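Local coordinates for protein putative amidohydrolase (Unidentified, PDB 3MKV) that acts as a prolidase of the amidohydrolase superfamily, probably using two zinc ions to hydrolyse dipeptides that end in proline, at residues Val66-Ile71 with Pro92-Met97; Leu61-Val66 with Phe323-Leu328; Phe102-Asp107 with Gly126-Val131; Tyr230-Ala235 with Thr251-Asn256. All blocks are in the same frame, centred on the assembly; numbering follows the deposited sequence.

Contact 1. Residues Val66-Ile71 with Pro92-Met97. With ZN (zinc ion), chain I.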
# COMPACT_ATOMS: atom_id res chain seq x y z
N VAL A 66 -25.66 -25.41 -12.58
CA VAL A 66 -25.38 -24.72 -13.83
C VAL A 66 -24.40 -23.59 -13.57
O VAL A 66 -24.19 -23.18 -12.43
CB VAL A 66 -26.68 -24.15 -14.49
CG1 VAL A 66 -27.68 -25.25 -14.75
CG2 VAL A 66 -27.31 -23.09 -13.61
N HIS A 67 -23.79 -23.11 -14.64
CA HIS A 67 -23.05 -21.86 -14.61
C HIS A 67 -23.60 -20.95 -15.70
O HIS A 67 -23.34 -21.14 -16.88
CB HIS A 67 -21.56 -22.11 -14.80
CG HIS A 67 -20.97 -22.98 -13.73
ND1 HIS A 67 -20.69 -22.52 -12.47
CD2 HIS A 67 -20.63 -24.29 -13.74
CE1 HIS A 67 -20.18 -23.50 -11.74
NE2 HIS A 67 -20.15 -24.59 -12.49
N VAL A 68 -24.37 -19.96 -15.30
CA VAL A 68 -25.00 -19.11 -16.29
C VAL A 68 -23.99 -18.25 -17.03
O VAL A 68 -24.18 -17.95 -18.21
CB VAL A 68 -26.14 -18.26 -15.67
CG1 VAL A 68 -26.40 -17.03 -16.51
CG2 VAL A 68 -27.40 -19.12 -15.52
N VAL A 69 -22.89 -17.88 -16.37
CA VAL A 69 -21.93 -17.01 -17.04
C VAL A 69 -20.77 -17.76 -17.64
O VAL A 69 -19.80 -17.15 -18.09
CB VAL A 69 -21.39 -15.87 -16.13
CG1 VAL A 69 -22.54 -15.23 -15.35
CG2 VAL A 69 -20.28 -16.37 -15.20
N ALA A 70 -20.86 -19.09 -17.67
CA ALA A 70 -19.87 -19.90 -18.37
C ALA A 70 -20.20 -19.85 -19.85
O ALA A 70 -20.67 -20.83 -20.43
CB ALA A 70 -19.89 -21.32 -17.88
N ILE A 71 -19.95 -18.69 -20.45
CA ILE A 71 -20.36 -18.41 -21.83
C ILE A 71 -19.41 -19.01 -22.86
O ILE A 71 -19.70 -18.99 -24.06
CB ILE A 71 -20.50 -16.89 -22.09
CG1 ILE A 71 -19.15 -16.18 -21.89
CG2 ILE A 71 -21.56 -16.27 -21.20
CD1 ILE A 71 -19.15 -14.74 -22.40
N PRO A 92 -29.31 -14.97 -23.47
CA PRO A 92 -29.79 -16.07 -24.29
C PRO A 92 -29.64 -17.42 -23.59
O PRO A 92 -30.50 -18.29 -23.71
CB PRO A 92 -28.90 -16.01 -25.54
CG PRO A 92 -27.73 -15.15 -25.15
CD PRO A 92 -28.27 -14.18 -24.15
N ILE A 93 -28.56 -17.58 -22.83
CA ILE A 93 -28.33 -18.82 -22.08
C ILE A 93 -29.42 -19.10 -21.06
O ILE A 93 -29.94 -20.21 -20.99
CB ILE A 93 -26.94 -18.82 -21.39
CG1 ILE A 93 -25.83 -18.82 -22.44
CG2 ILE A 93 -26.81 -20.02 -20.47
CD1 ILE A 93 -24.44 -18.86 -21.88
N MET A 94 -29.78 -18.10 -20.27
CA MET A 94 -30.84 -18.27 -19.28
C MET A 94 -32.19 -18.56 -19.93
O MET A 94 -33.00 -19.33 -19.40
CB MET A 94 -30.94 -17.03 -18.38
CG MET A 94 -29.92 -16.99 -17.24
SD MET A 94 -30.17 -15.55 -16.17
CE MET A 94 -29.86 -14.22 -17.33
N ARG A 95 -32.43 -17.93 -21.07
CA ARG A 95 -33.69 -18.05 -21.79
C ARG A 95 -33.89 -19.47 -22.31
O ARG A 95 -35.00 -20.02 -22.31
CB ARG A 95 -33.69 -17.07 -22.96
CG ARG A 95 -35.01 -16.37 -23.19
CD ARG A 95 -34.79 -14.99 -23.79
NE ARG A 95 -36.04 -14.23 -23.84
CZ ARG A 95 -37.03 -14.51 -24.68
NH1 ARG A 95 -36.91 -15.53 -25.53
NH2 ARG A 95 -38.14 -13.79 -24.67
N ALA A 96 -32.80 -20.09 -22.76
CA ALA A 96 -32.89 -21.42 -23.33
C ALA A 96 -33.12 -22.48 -22.26
O ALA A 96 -33.71 -23.53 -22.56
CB ALA A 96 -31.64 -21.72 -24.14
N MET A 97 -32.68 -22.21 -21.03
CA MET A 97 -32.86 -23.17 -19.93
C MET A 97 -34.33 -23.28 -19.65
O MET A 97 -34.87 -24.38 -19.52
CB MET A 97 -32.12 -22.73 -18.65
CG MET A 97 -30.58 -22.71 -18.74
SD MET A 97 -29.78 -22.19 -17.20
CE MET A 97 -28.11 -22.65 -17.51
ZN ZN I . -19.66 -26.56 -12.03
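Val68 and Val66 press against two methionines of the helix 83-99, and this is the tight part of the contact. Val68 carries CG1 anti to its backbone N (chi1 157°), which turns both methyls toward the helix; CG1 lies 3.6 Å from Met94 CG, the two side chains crossing at about a right angle. The Met97 chain runs straight out beyond CG and meets Val66 tip to tip, with Met97 CE 3.7 Å from Val66 CB, and the same methyl lies 4.1 Å from Val68 CG2. Methionine suits these sites because its long, flexible thioether can reach branched valines that hold their own shape. The packing backs one half of a His-X-His zinc motif, which in this family closes the first strand of the barrel: His67 points away from the helix, its NE2 binding a zinc ion at 2.1 Å, while ND1 is hydrogen-bonded to the carbonyl of Gly109. Val68 N is held by Asp107 OD2, and a type I turn from His67 to Ala70 carries the chain onward. Toward Ile71 the contact thins. Ile93, partly exposed, offers CD1 to Ile71 CG2 at 3.9 Å and to Val68 O at 3.8 Å. The outer side of the helix is solvent-facing, with Pro92 and Arg95 exposed and Arg95 salt-bridged to Glu125.

Contact 2. Residues Leu61-Val66 with Phe323-Leu328. With ZN (zinc ion), chain I.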
# COMPACT_ATOMS: atom_id res chain seq x y z
N LEU A 61 -39.02 -28.36 -14.01
CA LEU A 61 -37.79 -29.10 -13.78
C LEU A 61 -36.79 -28.22 -13.04
O LEU A 61 -36.80 -26.99 -13.19
CB LEU A 61 -37.19 -29.57 -15.09
CG LEU A 61 -38.06 -30.39 -16.03
CD1 LEU A 61 -37.47 -30.29 -17.43
CD2 LEU A 61 -38.10 -31.83 -15.58
N ILE A 62 -35.91 -28.85 -12.27
CA ILE A 62 -34.89 -28.16 -11.47
C ILE A 62 -33.49 -28.67 -11.82
O ILE A 62 -33.24 -29.86 -11.77
CB ILE A 62 -35.17 -28.36 -9.96
CG1 ILE A 62 -36.62 -27.98 -9.63
CG2 ILE A 62 -34.16 -27.57 -9.10
CD1 ILE A 62 -36.97 -28.04 -8.15
N ASP A 63 -32.58 -27.76 -12.17
CA ASP A 63 -31.18 -28.15 -12.37
C ASP A 63 -30.28 -27.56 -11.28
O ASP A 63 -30.20 -26.33 -11.10
CB ASP A 63 -30.67 -27.76 -13.76
CG ASP A 63 -29.28 -28.30 -14.03
OD1 ASP A 63 -28.52 -28.53 -13.06
OD2 ASP A 63 -28.93 -28.50 -15.22
N LEU A 64 -29.61 -28.46 -10.55
CA LEU A 64 -28.90 -28.10 -9.32
C LEU A 64 -27.46 -27.67 -9.56
O LEU A 64 -26.75 -27.32 -8.61
CB LEU A 64 -28.92 -29.26 -8.33
CG LEU A 64 -30.20 -29.52 -7.54
CD1 LEU A 64 -30.00 -30.69 -6.56
CD2 LEU A 64 -30.63 -28.26 -6.80
N HIS A 65 -27.02 -27.68 -10.81
CA HIS A 65 -25.64 -27.32 -11.10
C HIS A 65 -25.47 -26.71 -12.48
O HIS A 65 -25.16 -27.40 -13.44
CB HIS A 65 -24.70 -28.53 -10.93
CG HIS A 65 -23.26 -28.15 -10.78
ND1 HIS A 65 -22.51 -28.49 -9.68
CD2 HIS A 65 -22.44 -27.46 -11.60
CE1 HIS A 65 -21.29 -28.01 -9.82
NE2 HIS A 65 -21.22 -27.38 -10.98
N VAL A 66 -25.66 -25.41 -12.58
CA VAL A 66 -25.38 -24.72 -13.83
C VAL A 66 -24.40 -23.59 -13.57
O VAL A 66 -24.19 -23.18 -12.43
CB VAL A 66 -26.68 -24.15 -14.49
CG1 VAL A 66 -27.68 -25.25 -14.75
CG2 VAL A 66 -27.31 -23.09 -13.61
N PHE A 323 -30.41 -33.57 -9.67
CA PHE A 323 -30.17 -33.47 -11.11
C PHE A 323 -29.25 -32.28 -11.41
O PHE A 323 -29.46 -31.17 -10.91
CB PHE A 323 -31.51 -33.34 -11.84
CG PHE A 323 -31.40 -33.16 -13.33
CD1 PHE A 323 -31.64 -34.23 -14.18
CD2 PHE A 323 -31.11 -31.92 -13.87
CE1 PHE A 323 -31.57 -34.06 -15.57
CE2 PHE A 323 -31.04 -31.75 -15.26
CZ PHE A 323 -31.27 -32.83 -16.10
N GLY A 324 -28.22 -32.52 -12.21
CA GLY A 324 -27.31 -31.45 -12.58
C GLY A 324 -26.68 -31.68 -13.93
O GLY A 324 -26.64 -32.81 -14.42
N THR A 325 -26.15 -30.62 -14.52
CA THR A 325 -25.60 -30.69 -15.87
C THR A 325 -24.16 -30.18 -15.97
O THR A 325 -23.30 -30.85 -16.55
CB THR A 325 -26.53 -29.99 -16.91
OG1 THR A 325 -26.72 -28.61 -16.55
CG2 THR A 325 -27.91 -30.68 -16.98
N ASP A 326 -23.91 -28.98 -15.44
CA ASP A 326 -22.56 -28.39 -15.40
C ASP A 326 -21.94 -28.18 -16.79
O ASP A 326 -20.77 -28.48 -17.00
CB ASP A 326 -21.61 -29.24 -14.55
CG ASP A 326 -20.31 -28.53 -14.21
OD1 ASP A 326 -20.28 -27.28 -14.22
OD2 ASP A 326 -19.30 -29.21 -13.93
N LEU A 327 -22.72 -27.65 -17.72
CA LEU A 327 -22.26 -27.45 -19.10
C LEU A 327 -21.65 -26.06 -19.35
O LEU A 327 -21.99 -25.09 -18.67
CB LEU A 327 -23.41 -27.73 -20.08
CG LEU A 327 -23.88 -29.19 -20.18
CD1 LEU A 327 -25.30 -29.30 -20.69
CD2 LEU A 327 -22.93 -30.03 -21.04
N LEU A 328 -20.78 -25.97 -20.36
CA LEU A 328 -20.06 -24.73 -20.67
C LEU A 328 -20.29 -24.28 -22.11
O LEU A 328 -20.52 -25.08 -22.99
CB LEU A 328 -18.55 -24.92 -20.45
CG LEU A 328 -18.09 -25.64 -19.18
CD1 LEU A 328 -16.61 -25.93 -19.23
CD2 LEU A 328 -18.44 -24.84 -17.92
ZN ZN I . -19.66 -26.56 -12.03
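One zinc site of the amidohydrolase barrel is assembled here, where His65 of the His-X-His motif meets Asp326, the aspartate that in this family follows the last barrel strand. The two side chains lie side by side and point the same way, ring and carboxylate planes 59° apart, so that His65 NE2 and Asp326 OD1 converge on the same zinc ion, OD1 at 2.4 Å. His67 and the carboxylated Lys193 complete the site. His65 ND1, on the far side of the ring, is hydrogen-bonded to Glu253 OE1, a second-shell contact that fixes the ring's rotation. Backbone bonds set the two segments in place: Leu64 N reaches Phe323 O at 2.7 Å and Asp326 N reaches His65 O at 2.8 Å. Between them Asp63, with CG anti to its backbone N (chi1 -173°), uses both carboxylate oxygens. OD1 takes His65 N at 2.8 Å in an Asx turn, steadying the corner that the chain makes at Leu64, and OD2 accepts the Thr325 hydroxyl OG1 at 2.6 Å on its syn side, with Gln335 as a further partner. Glycine fits at 324 because a beta carbon there would press on His65 CB; Gly324 CA passes 3.2 Å from Asp63 OD1. The Phe323 ring turns an edge toward Asp63 OD2 and stacks on Phe339 of helix 337-343. Leu64 packs on helix 348-362, and strand 102-107 flanks the 61-66 segment.

Contact 3. Residues Phe102-Asp107 with Gly126-Val131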
# COMPACT_ATOMS: atom_id res chain seq x y z
N PHE A 102 -36.76 -25.92 -17.55
CA PHE A 102 -36.13 -25.69 -16.26
C PHE A 102 -36.61 -24.39 -15.63
O PHE A 102 -36.22 -23.30 -16.04
CB PHE A 102 -34.61 -25.76 -16.37
CG PHE A 102 -34.11 -27.12 -16.75
CD1 PHE A 102 -33.87 -28.08 -15.78
CD2 PHE A 102 -33.90 -27.46 -18.08
CE1 PHE A 102 -33.42 -29.35 -16.12
CE2 PHE A 102 -33.45 -28.73 -18.43
CZ PHE A 102 -33.21 -29.68 -17.44
N THR A 103 -37.49 -24.52 -14.63
CA THR A 103 -38.13 -23.37 -14.03
C THR A 103 -37.34 -22.87 -12.83
O THR A 103 -37.53 -21.74 -12.37
CB THR A 103 -39.61 -23.64 -13.67
OG1 THR A 103 -39.73 -24.89 -12.99
CG2 THR A 103 -40.45 -23.70 -14.93
N THR A 104 -36.46 -23.73 -12.31
CA THR A 104 -35.54 -23.31 -11.27
C THR A 104 -34.16 -23.90 -11.56
O THR A 104 -34.06 -25.03 -12.06
CB THR A 104 -35.98 -23.77 -9.86
OG1 THR A 104 -37.23 -23.16 -9.51
CG2 THR A 104 -34.94 -23.37 -8.82
N VAL A 105 -33.12 -23.14 -11.28
CA VAL A 105 -31.76 -23.68 -11.30
C VAL A 105 -30.93 -23.23 -10.10
O VAL A 105 -31.14 -22.15 -9.54
CB VAL A 105 -31.03 -23.31 -12.60
CG1 VAL A 105 -31.67 -24.02 -13.80
CG2 VAL A 105 -31.00 -21.78 -12.78
N ARG A 106 -29.99 -24.08 -9.71
CA ARG A 106 -29.00 -23.70 -8.71
C ARG A 106 -27.71 -23.43 -9.45
O ARG A 106 -27.15 -24.32 -10.10
CB ARG A 106 -28.80 -24.79 -7.66
CG ARG A 106 -27.99 -24.33 -6.45
CD ARG A 106 -27.82 -25.46 -5.47
NE ARG A 106 -27.04 -26.56 -6.04
CZ ARG A 106 -26.51 -27.54 -5.33
NH1 ARG A 106 -26.66 -27.54 -4.01
NH2 ARG A 106 -25.83 -28.51 -5.92
N ASP A 107 -27.26 -22.18 -9.38
CA ASP A 107 -26.02 -21.82 -10.03
C ASP A 107 -24.85 -22.12 -9.10
O ASP A 107 -24.82 -21.69 -7.95
CB ASP A 107 -26.02 -20.37 -10.50
CG ASP A 107 -24.75 -20.01 -11.24
OD1 ASP A 107 -23.70 -19.83 -10.59
OD2 ASP A 107 -24.80 -19.91 -12.48
N GLY A 126 -35.92 -16.10 -17.42
CA GLY A 126 -35.10 -17.28 -17.19
C GLY A 126 -35.59 -18.07 -16.00
O GLY A 126 -36.63 -17.76 -15.42
N PRO A 127 -34.83 -19.09 -15.63
CA PRO A 127 -35.21 -19.89 -14.48
C PRO A 127 -35.10 -19.05 -13.21
O PRO A 127 -34.31 -18.12 -13.15
CB PRO A 127 -34.15 -21.00 -14.46
CG PRO A 127 -33.45 -20.94 -15.77
CD PRO A 127 -33.57 -19.53 -16.24
N ARG A 128 -35.90 -19.38 -12.21
CA ARG A 128 -35.70 -18.84 -10.88
C ARG A 128 -34.29 -19.25 -10.48
O ARG A 128 -33.88 -20.39 -10.73
CB ARG A 128 -36.73 -19.43 -9.92
CG ARG A 128 -36.44 -19.16 -8.47
CD ARG A 128 -37.48 -19.82 -7.59
NE ARG A 128 -38.84 -19.43 -7.94
CZ ARG A 128 -39.61 -20.10 -8.79
NH1 ARG A 128 -39.13 -21.18 -9.39
NH2 ARG A 128 -40.84 -19.68 -9.05
N LEU A 129 -33.55 -18.33 -9.87
CA LEU A 129 -32.12 -18.55 -9.64
C LEU A 129 -31.77 -18.72 -8.17
O LEU A 129 -32.07 -17.86 -7.35
CB LEU A 129 -31.30 -17.40 -10.21
CG LEU A 129 -31.17 -17.22 -11.73
CD1 LEU A 129 -30.14 -16.13 -12.02
CD2 LEU A 129 -30.76 -18.51 -12.41
N PHE A 130 -31.13 -19.83 -7.85
CA PHE A 130 -30.51 -20.00 -6.54
C PHE A 130 -29.00 -19.93 -6.73
O PHE A 130 -28.38 -20.90 -7.19
CB PHE A 130 -30.91 -21.33 -5.91
CG PHE A 130 -32.27 -21.32 -5.28
CD1 PHE A 130 -33.42 -21.40 -6.07
CD2 PHE A 130 -32.41 -21.25 -3.91
CE1 PHE A 130 -34.67 -21.41 -5.50
CE2 PHE A 130 -33.67 -21.25 -3.33
CZ PHE A 130 -34.80 -21.33 -4.13
N VAL A 131 -28.42 -18.79 -6.37
CA VAL A 131 -27.04 -18.49 -6.72
C VAL A 131 -26.03 -18.71 -5.59
O VAL A 131 -26.33 -18.55 -4.41
CB VAL A 131 -26.93 -17.04 -7.25
CG1 VAL A 131 -27.94 -16.81 -8.39
CG2 VAL A 131 -27.19 -16.06 -6.12
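Thr104 to Arg106 pair in parallel with Arg128 to Phe130, the two strand axes diverging by 21°, and a ladder of backbone bonds joins them, among them Val105 N to Arg128 O at 2.9 Å and Phe130 N to Val105 O at 2.9 Å. With helix 113-120 between them, the strands form a beta-alpha-beta unit of the barrel. On the face carrying Thr104, Arg106, Arg128 and Phe130, the Arg128 chain bends at chi3 (-55°) to bring NH1 2.7 Å from Thr104 OG1. The hydroxyl sits in the guanidinium plane, although the bond is bent. Thr104 CG2 lies 3.7 Å from Phe130 CD1, so one threonine serves both a polar and an aromatic neighbour. The face of Val105 and Leu129 is apolar: Val105 CG2 is packed tightly on Leu129 CD2 at 3.3 Å, the two side chains alongside each other, and touches CB of Pro127, from the loop before the strand, at 3.7 Å. Beta-branched valine suits an extended strand, and Leu129 continues the apolar surface toward Phe115 of helix 113-120. Asp107, further along, has OD1 bonded to Gly109 N. Arg106 bends away, its NE on Leu64 O, its NH1 on Tyr230 OH and its NH2 in a salt bridge with Glu253. Arg128 likewise has Asp379 and Asp407 as salt-bridge partners, so the two buried arginines are matched by carboxylates and should both stay protonated.

Contact 4. Residues Tyr230-Ala235 with Thr251-Asn256. With ZN (zinc ion), chain J.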
# COMPACT_ATOMS: atom_id res chain seq x y z
N TYR A 230 -26.27 -23.54 3.45
CA TYR A 230 -25.38 -24.69 3.45
C TYR A 230 -24.27 -24.54 2.40
O TYR A 230 -24.21 -23.55 1.66
CB TYR A 230 -26.20 -25.97 3.17
CG TYR A 230 -26.73 -26.01 1.76
CD1 TYR A 230 -26.00 -26.62 0.73
CD2 TYR A 230 -27.93 -25.38 1.44
CE1 TYR A 230 -26.48 -26.62 -0.58
CE2 TYR A 230 -28.41 -25.38 0.15
CZ TYR A 230 -27.68 -26.00 -0.86
OH TYR A 230 -28.17 -25.98 -2.14
N VAL A 231 -23.41 -25.55 2.33
CA VAL A 231 -22.28 -25.56 1.43
C VAL A 231 -22.40 -26.72 0.44
O VAL A 231 -22.73 -27.85 0.81
CB VAL A 231 -20.96 -25.70 2.24
CG1 VAL A 231 -19.76 -25.95 1.31
CG2 VAL A 231 -20.73 -24.46 3.14
N LEU A 232 -22.14 -26.45 -0.84
CA LEU A 232 -22.02 -27.52 -1.81
C LEU A 232 -20.57 -27.52 -2.22
O LEU A 232 -19.94 -26.46 -2.25
CB LEU A 232 -22.93 -27.30 -3.03
CG LEU A 232 -22.70 -26.02 -3.84
CD1 LEU A 232 -22.82 -26.28 -5.34
CD2 LEU A 232 -23.65 -24.91 -3.40
N ALA A 233 -20.03 -28.70 -2.51
CA ALA A 233 -18.60 -28.86 -2.73
C ALA A 233 -18.33 -29.73 -3.92
O ALA A 233 -18.86 -30.83 -4.02
CB ALA A 233 -17.95 -29.45 -1.50
N HIS A 234 -17.50 -29.23 -4.81
CA HIS A 234 -17.03 -29.98 -5.96
C HIS A 234 -15.97 -30.97 -5.44
O HIS A 234 -15.02 -30.57 -4.77
CB HIS A 234 -16.48 -28.98 -6.99
CG HIS A 234 -15.46 -29.54 -7.94
ND1 HIS A 234 -15.65 -29.57 -9.30
CD2 HIS A 234 -14.21 -30.01 -7.73
CE1 HIS A 234 -14.58 -30.07 -9.89
NE2 HIS A 234 -13.69 -30.35 -8.95
N ALA A 235 -16.18 -32.26 -5.70
CA ALA A 235 -15.29 -33.33 -5.21
C ALA A 235 -15.45 -34.61 -6.05
O ALA A 235 -16.57 -35.05 -6.30
CB ALA A 235 -15.57 -33.63 -3.74
N THR A 251 -24.24 -30.79 0.05
CA THR A 251 -24.33 -31.46 -1.24
C THR A 251 -22.95 -31.61 -1.86
O THR A 251 -22.10 -30.73 -1.73
CB THR A 251 -25.37 -30.81 -2.24
OG1 THR A 251 -24.85 -29.60 -2.82
CG2 THR A 251 -26.68 -30.51 -1.53
N ILE A 252 -22.75 -32.75 -2.51
CA ILE A 252 -21.51 -33.05 -3.20
C ILE A 252 -21.74 -33.03 -4.70
O ILE A 252 -22.75 -33.53 -5.20
CB ILE A 252 -21.01 -34.45 -2.84
CG1 ILE A 252 -20.69 -34.54 -1.34
CG2 ILE A 252 -19.83 -34.82 -3.71
CD1 ILE A 252 -19.44 -33.77 -0.92
N GLU A 253 -20.80 -32.45 -5.43
CA GLU A 253 -21.00 -32.20 -6.84
C GLU A 253 -20.13 -33.13 -7.67
O GLU A 253 -18.92 -33.24 -7.46
CB GLU A 253 -20.70 -30.73 -7.17
CG GLU A 253 -21.44 -29.72 -6.30
CD GLU A 253 -22.96 -29.86 -6.36
OE1 GLU A 253 -23.54 -29.70 -7.46
OE2 GLU A 253 -23.57 -30.11 -5.29
N HIS A 254 -20.77 -33.81 -8.62
CA HIS A 254 -20.10 -34.75 -9.51
C HIS A 254 -19.98 -36.11 -8.82
O HIS A 254 -20.80 -37.00 -9.07
CB HIS A 254 -18.73 -34.22 -9.92
CG HIS A 254 -18.77 -32.82 -10.46
ND1 HIS A 254 -19.59 -32.44 -11.50
CD2 HIS A 254 -18.08 -31.71 -10.10
CE1 HIS A 254 -19.41 -31.16 -11.76
NE2 HIS A 254 -18.50 -30.69 -10.93
N GLY A 255 -19.00 -36.25 -7.94
CA GLY A 255 -18.82 -37.50 -7.19
C GLY A 255 -18.49 -38.68 -8.08
O GLY A 255 -18.81 -39.82 -7.74
N ASN A 256 -17.83 -38.42 -9.20
CA ASN A 256 -17.60 -39.41 -10.24
C ASN A 256 -16.91 -40.70 -9.79
O ASN A 256 -17.33 -41.80 -10.15
CB ASN A 256 -16.82 -38.81 -11.40
CG ASN A 256 -17.65 -37.86 -12.24
OD1 ASN A 256 -18.29 -36.94 -11.72
ND2 ASN A 256 -17.62 -38.07 -13.55
ZN ZN J . -17.47 -28.51 -10.49
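His234 and His254 grip the second zinc ion from neighbouring strands, through His234 ND1 at 2.4 Å and His254 NE2 at 2.4 Å, with carboxylated Lys193 as the further protein ligand. Their rings stand nearly perpendicular, planes at 84°, and His234 ND1 lies at the edge of the His254 ring, 3.3 Å from CD2. Each ring is held from behind by the nitrogen that the metal does not use: His234 NE2 bonds Gly198 O, and His254 ND1 bonds Thr276 OG1. Glu253 CB rests over one face of the His254 ring, near its rim. The Glu253 chain then folds back at chi2 (-58°), which sets its carboxylate beside Leu232, CD1 being 3.7 Å from Glu253 CD. A buried carboxylate needs partners, and this one has them: Thr251 OG1 donates to OE2 at 2.8 Å, OE2 also takes the Arg106 salt bridge, and OE1 the His65 ring. Thr251 OG1 takes Arg106 as well and sits close against Leu232 CB. Beneath these side chains the parallel backbones are joined by Glu253 N to Ala233 O at 2.9 Å and Ala233 N to Thr251 O at 3.0 Å; at Ala235 and His254 the strands spread apart, and Gly255 N still bonds Ala235 O. With helix 238-246 between them the two strands form a beta-alpha-beta unit, continued on the far side of 251-254 by strand 272-274. Small Ala235 packs on Ile241, and Ile252 on Ala244 and Val245, of that helix.

How the contacts relate
From the N terminus, 61-66 opens contact 2, whose loop closes only at 323-328, so the other three contacts are nested inside it. They follow one another in series: contact 1 joins the end of the His-X-His motif and the turn that follows to helix 83-99, contact 3 closes the next beta-alpha-beta unit from 102-107 to 126-131, and contact 4 closes a later one, from 230-235 to 251-256. Contacts 1 and 2 share Val66 and one zinc ion, while contact 4 holds the other. Strand 102-107 lies beside 61-66, linking contacts 2 and 3. Contacts 1 and 4 do not touch, being about 20 Å apart between centres; contact 2 lies near the chain's centre and touches both.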